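PDB 1C3P: protein (hdlp (histone deacetylase-like protein)), which probably acts as a zinc-dependent deacetylase of the histone deacetylase family, binding a zinc ion in an alpha/beta fold and taking up the inhibitors TSA and SAHA. Local coordinates for residues Asn39-Glu45 with Trp310-Arg316. Residue numbers count along the deposited sequence, not the author numbering.
Sequences NLIDEKE and WCELSGR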
ATOM      1  N   ASN A  39     -11.060   0.678 -21.219  1.00 26.21           N
ATOM      2  CA  ASN A  39     -11.593  -0.623 -21.627  1.00 28.53           C
ATOM      3  C   ASN A  39     -10.619  -1.726 -21.259  1.00 30.07           C
ATOM      4  O   ASN A  39     -10.354  -2.644 -22.050  1.00 25.47           O
ATOM      5  CB  ASN A  39     -11.886  -0.647 -23.132  1.00 33.95           C
ATOM      6  CG  ASN A  39     -12.844   0.444 -23.540  1.00 29.46           C
ATOM      7  OD1 ASN A  39     -13.899   0.599 -22.940  1.00 36.28           O
ATOM      8  ND2 ASN A  39     -12.481   1.213 -24.566  1.00 40.03           N
ATOM      9  N   LEU A  40     -10.074  -1.626 -20.046  1.00 28.19           N
ATOM     10  CA  LEU A  40      -9.114  -2.615 -19.567  1.00 25.50           C
ATOM     11  C   LEU A  40      -9.659  -3.524 -18.464  1.00 26.99           C
ATOM     12  O   LEU A  40      -8.902  -4.233 -17.804  1.00 25.41           O
ATOM     13  CB  LEU A  40      -7.829  -1.933 -19.089  1.00 32.14           C
ATOM     14  CG  LEU A  40      -6.998  -1.265 -20.191  1.00 30.47           C
ATOM     15  CD1 LEU A  40      -5.738  -0.664 -19.588  1.00 29.07           C
ATOM     16  CD2 LEU A  40      -6.621  -2.288 -21.239  1.00 23.80           C
ATOM     17  N   ILE A  41     -10.974  -3.521 -18.287  1.00 28.33           N
ATOM     18  CA  ILE A  41     -11.579  -4.376 -17.283  1.00 25.08           C
ATOM     19  C   ILE A  41     -13.019  -4.779 -17.643  1.00 24.09           C
ATOM     20  O   ILE A  41     -13.780  -3.983 -18.184  1.00 28.92           O
ATOM     21  CB  ILE A  41     -11.555  -3.690 -15.886  1.00 25.01           C
ATOM     22  CG1 ILE A  41     -12.049  -4.673 -14.834  1.00 31.01           C
ATOM     23  CG2 ILE A  41     -12.420  -2.447 -15.877  1.00 22.74           C
ATOM     24  CD1 ILE A  41     -11.229  -5.906 -14.767  1.00 42.18           C
ATOM     25  N   ASP A  42     -13.376  -6.027 -17.346  1.00 28.95           N
ATOM     26  CA  ASP A  42     -14.726  -6.525 -17.621  1.00 32.52           C
ATOM     27  C   ASP A  42     -15.432  -6.832 -16.303  1.00 31.13           C
ATOM     28  O   ASP A  42     -14.784  -7.185 -15.325  1.00 26.71           O
ATOM     29  CB  ASP A  42     -14.665  -7.793 -18.472  1.00 34.24           C
ATOM     30  CG  ASP A  42     -13.925  -7.581 -19.775  1.00 51.23           C
ATOM     31  OD1 ASP A  42     -14.283  -6.629 -20.501  1.00 50.19           O
ATOM     32  OD2 ASP A  42     -12.994  -8.366 -20.075  1.00 53.00           O
ATOM     33  N   GLU A  43     -16.758  -6.719 -16.292  1.00 29.99           N
ATOM     34  CA  GLU A  43     -17.556  -6.969 -15.090  1.00 31.34           C
ATOM     35  C   GLU A  43     -17.251  -8.239 -14.324  1.00 38.04           C
ATOM     36  O   GLU A  43     -17.226  -8.239 -13.090  1.00 36.83           O
ATOM     37  CB  GLU A  43     -19.052  -7.001 -15.415  1.00 36.12           C
ATOM     38  CG  GLU A  43     -19.673  -5.663 -15.749  1.00 52.72           C
ATOM     39  CD  GLU A  43     -21.185  -5.766 -15.853  1.00 60.39           C
ATOM     40  OE1 GLU A  43     -21.816  -6.180 -14.856  1.00 70.32           O
ATOM     41  OE2 GLU A  43     -21.745  -5.441 -16.920  1.00 60.38           O
ATOM     42  N   LYS A  44     -17.035  -9.330 -15.038  1.00 28.26           N
ATOM     43  CA  LYS A  44     -16.786 -10.590 -14.365  1.00 32.71           C
ATOM     44  C   LYS A  44     -15.422 -10.717 -13.688  1.00 26.75           C
ATOM     45  O   LYS A  44     -15.146 -11.714 -13.027  1.00 27.37           O
ATOM     46  CB  LYS A  44     -17.063 -11.728 -15.346  1.00 44.28           C
ATOM     47  CG  LYS A  44     -18.544 -11.688 -15.765  1.00 59.37           C
ATOM     48  CD  LYS A  44     -18.968 -12.758 -16.752  1.00 68.87           C
ATOM     49  CE  LYS A  44     -20.458 -12.618 -17.060  1.00 67.21           C
ATOM     50  NZ  LYS A  44     -20.937 -13.625 -18.042  1.00 74.00           N
ATOM     51  N   GLU A  45     -14.587  -9.693 -13.840  1.00 29.20           N
ATOM     52  CA  GLU A  45     -13.258  -9.671 -13.218  1.00 21.58           C
ATOM     53  C   GLU A  45     -13.340  -8.873 -11.913  1.00 26.31           C
ATOM     54  O   GLU A  45     -12.435  -8.927 -11.074  1.00 22.32           O
ATOM     55  CB  GLU A  45     -12.233  -8.990 -14.143  1.00 18.24           C
ATOM     56  CG  GLU A  45     -11.857  -9.780 -15.395  1.00 26.57           C
ATOM     57  CD  GLU A  45     -10.976  -8.984 -16.347  1.00 23.12           C
ATOM     58  OE1 GLU A  45     -11.417  -7.912 -16.812  1.00 21.64           O
ATOM     59  OE2 GLU A  45      -9.849  -9.428 -16.635  1.00 26.48           O
ATOM     60  N   TRP A 310      -2.547  -3.913 -13.135  1.00 16.86           N
ATOM     61  CA  TRP A 310      -3.724  -4.684 -13.546  1.00 17.86           C
ATOM     62  C   TRP A 310      -3.478  -5.377 -14.893  1.00 20.86           C
ATOM     63  O   TRP A 310      -3.829  -6.548 -15.072  1.00 21.38           O
ATOM     64  CB  TRP A 310      -4.957  -3.788 -13.613  1.00 14.83           C
ATOM     65  CG  TRP A 310      -6.175  -4.529 -14.034  1.00 16.63           C
ATOM     66  CD1 TRP A 310      -6.891  -4.331 -15.180  1.00 19.82           C
ATOM     67  CD2 TRP A 310      -6.765  -5.669 -13.382  1.00 18.62           C
ATOM     68  NE1 TRP A 310      -7.882  -5.278 -15.286  1.00 25.84           N
ATOM     69  CE2 TRP A 310      -7.827  -6.111 -14.197  1.00 25.60           C
ATOM     70  CE3 TRP A 310      -6.496  -6.360 -12.190  1.00 24.06           C
ATOM     71  CZ2 TRP A 310      -8.623  -7.213 -13.860  1.00 26.14           C
ATOM     72  CZ3 TRP A 310      -7.282  -7.452 -11.854  1.00 24.89           C
ATOM     73  CH2 TRP A 310      -8.336  -7.869 -12.688  1.00 24.96           C
ATOM     74  N   CYS A 311      -2.861  -4.659 -15.829  1.00 24.22           N
ATOM     75  CA  CYS A 311      -2.551  -5.238 -17.132  1.00 27.66           C
ATOM     76  C   CYS A 311      -1.625  -6.449 -16.994  1.00 22.95           C
ATOM     77  O   CYS A 311      -1.848  -7.460 -17.651  1.00 25.47           O
ATOM     78  CB  CYS A 311      -1.936  -4.183 -18.073  1.00 25.37           C
ATOM     79  SG  CYS A 311      -3.101  -2.926 -18.707  1.00 27.22           S
ATOM     80  N   GLU A 312      -0.601  -6.363 -16.135  1.00 17.03           N
ATOM     81  CA  GLU A 312       0.319  -7.499 -15.916  1.00 22.44           C
ATOM     82  C   GLU A 312      -0.435  -8.721 -15.388  1.00 27.47           C
ATOM     83  O   GLU A 312      -0.291  -9.834 -15.897  1.00 22.33           O
ATOM     84  CB  GLU A 312       1.380  -7.173 -14.858  1.00 20.81           C
ATOM     85  CG  GLU A 312       2.831  -7.256 -15.284  1.00 43.65           C
ATOM     86  CD  GLU A 312       3.204  -8.531 -16.019  1.00 29.63           C
ATOM     87  OE1 GLU A 312       3.001  -9.650 -15.496  1.00 38.85           O
ATOM     88  OE2 GLU A 312       3.720  -8.397 -17.142  1.00 53.22           O
ATOM     89  N   LEU A 313      -1.218  -8.516 -14.334  1.00 23.82           N
ATOM     90  CA  LEU A 313      -1.971  -9.613 -13.719  1.00 20.72           C
ATOM     91  C   LEU A 313      -3.023 -10.206 -14.647  1.00 18.21           C
ATOM     92  O   LEU A 313      -3.153 -11.428 -14.735  1.00 21.48           O
ATOM     93  CB  LEU A 313      -2.672  -9.138 -12.444  1.00 27.82           C
ATOM     94  CG  LEU A 313      -1.822  -8.741 -11.237  1.00 33.55           C
ATOM     95  CD1 LEU A 313      -2.737  -8.210 -10.147  1.00 24.03           C
ATOM     96  CD2 LEU A 313      -1.040  -9.941 -10.743  1.00 28.20           C
ATOM     97  N   SER A 314      -3.745  -9.316 -15.323  1.00 19.41           N
ATOM     98  CA  SER A 314      -4.843  -9.643 -16.236  1.00 28.26           C
ATOM     99  C   SER A 314      -4.362 -10.275 -17.540  1.00 30.18           C
ATOM    100  O   SER A 314      -5.141 -10.882 -18.275  1.00 25.04           O
ATOM    101  CB  SER A 314      -5.652  -8.366 -16.540  1.00 22.55           C
ATOM    102  OG  SER A 314      -6.766  -8.624 -17.373  1.00 61.92           O
ATOM    103  N   GLY A 315      -3.083 -10.126 -17.831  1.00 28.04           N
ATOM    104  CA  GLY A 315      -2.546 -10.712 -19.040  1.00 33.84           C
ATOM    105  C   GLY A 315      -2.892  -9.957 -20.302  1.00 36.93           C
ATOM    106  O   GLY A 315      -3.038 -10.551 -21.370  1.00 37.00           O
ATOM    107  N   ARG A 316      -3.048  -8.647 -20.202  1.00 31.33           N
ATOM    108  CA  ARG A 316      -3.349  -7.894 -21.404  1.00 39.10           C
ATOM    109  C   ARG A 316      -2.242  -6.906 -21.732  1.00 35.43           C
ATOM    110  O   ARG A 316      -1.530  -6.437 -20.848  1.00 30.71           O
ATOM    111  CB  ARG A 316      -4.678  -7.170 -21.265  1.00 45.15           C
ATOM    112  CG  ARG A 316      -4.714  -6.034 -20.295  1.00 46.02           C
ATOM    113  CD  ARG A 316      -6.134  -5.495 -20.294  1.00 44.83           C
ATOM    114  NE  ARG A 316      -7.067  -6.450 -19.712  1.00 37.91           N
ATOM    115  CZ  ARG A 316      -8.390  -6.331 -19.768  1.00 27.39           C
ATOM    116  NH1 ARG A 316      -8.922  -5.295 -20.392  1.00 50.24           N
ATOM    117  NH2 ARG A 316      -9.177  -7.203 -19.146  1.00 34.51           N
TER
HETATM  118  O   HOH W   1     -11.222  -5.558 -21.543  1.00 39.99           O
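Asn39 ends helix 28-37 in a Schellman motif, its positive phi turning the chain into the loop that leads to edge strand 46-48. Its carbonyl O accepts a hydrogen bond from a water at 3.1 Å; the same water accepts one from Arg316 NH1 (2.6 Å) and donates weakly to Asp42 OD1 (3.4 Å). Leu40 is buried against the end of helix 299-314: its CD1 lies 3.6 Å from Cys311 SG and its CD2 3.4 Å from Arg316 CD, so the aliphatic part of the arginine extends the apolar contact. Leu40 O takes a hydrogen bond from the indole, Trp310 NE1, at 2.9 Å. The Ile41 side chain lies beside the same indole, which also packs on Val4 and Leu6 of strand 4-8. At Asp42 the loop folds back on itself: Asp42 N donates to Glu45 OE1 (2.8 Å) and Glu45 N to Asp42 O (2.9 Å), closing the short 3-10 turn 43-45. The Glu45 carboxylate meets the helix end: OE1, less certainly placed, forms a salt bridge with Arg316 NH2 (3.3 Å), and OE2 receives weak hydrogen bonds from Arg316 NH2 (3.4 Å) and Ser314 OG (3.3 Å). Gly315, with positive phi, ends the helix; Arg316 follows with its CA-to-CB bond toward the loop, its NE bonded to Ser314 OG (3.2 Å). Loop and helix C-terminus thus join beside the parallel sheet of the arginase/deacetylase alpha/beta fold, away from the zinc site: the indole-carbonyl bond and Leu40-Cys311 contact form the inner part, the weakly bonded, watered charge pair the more exposed side.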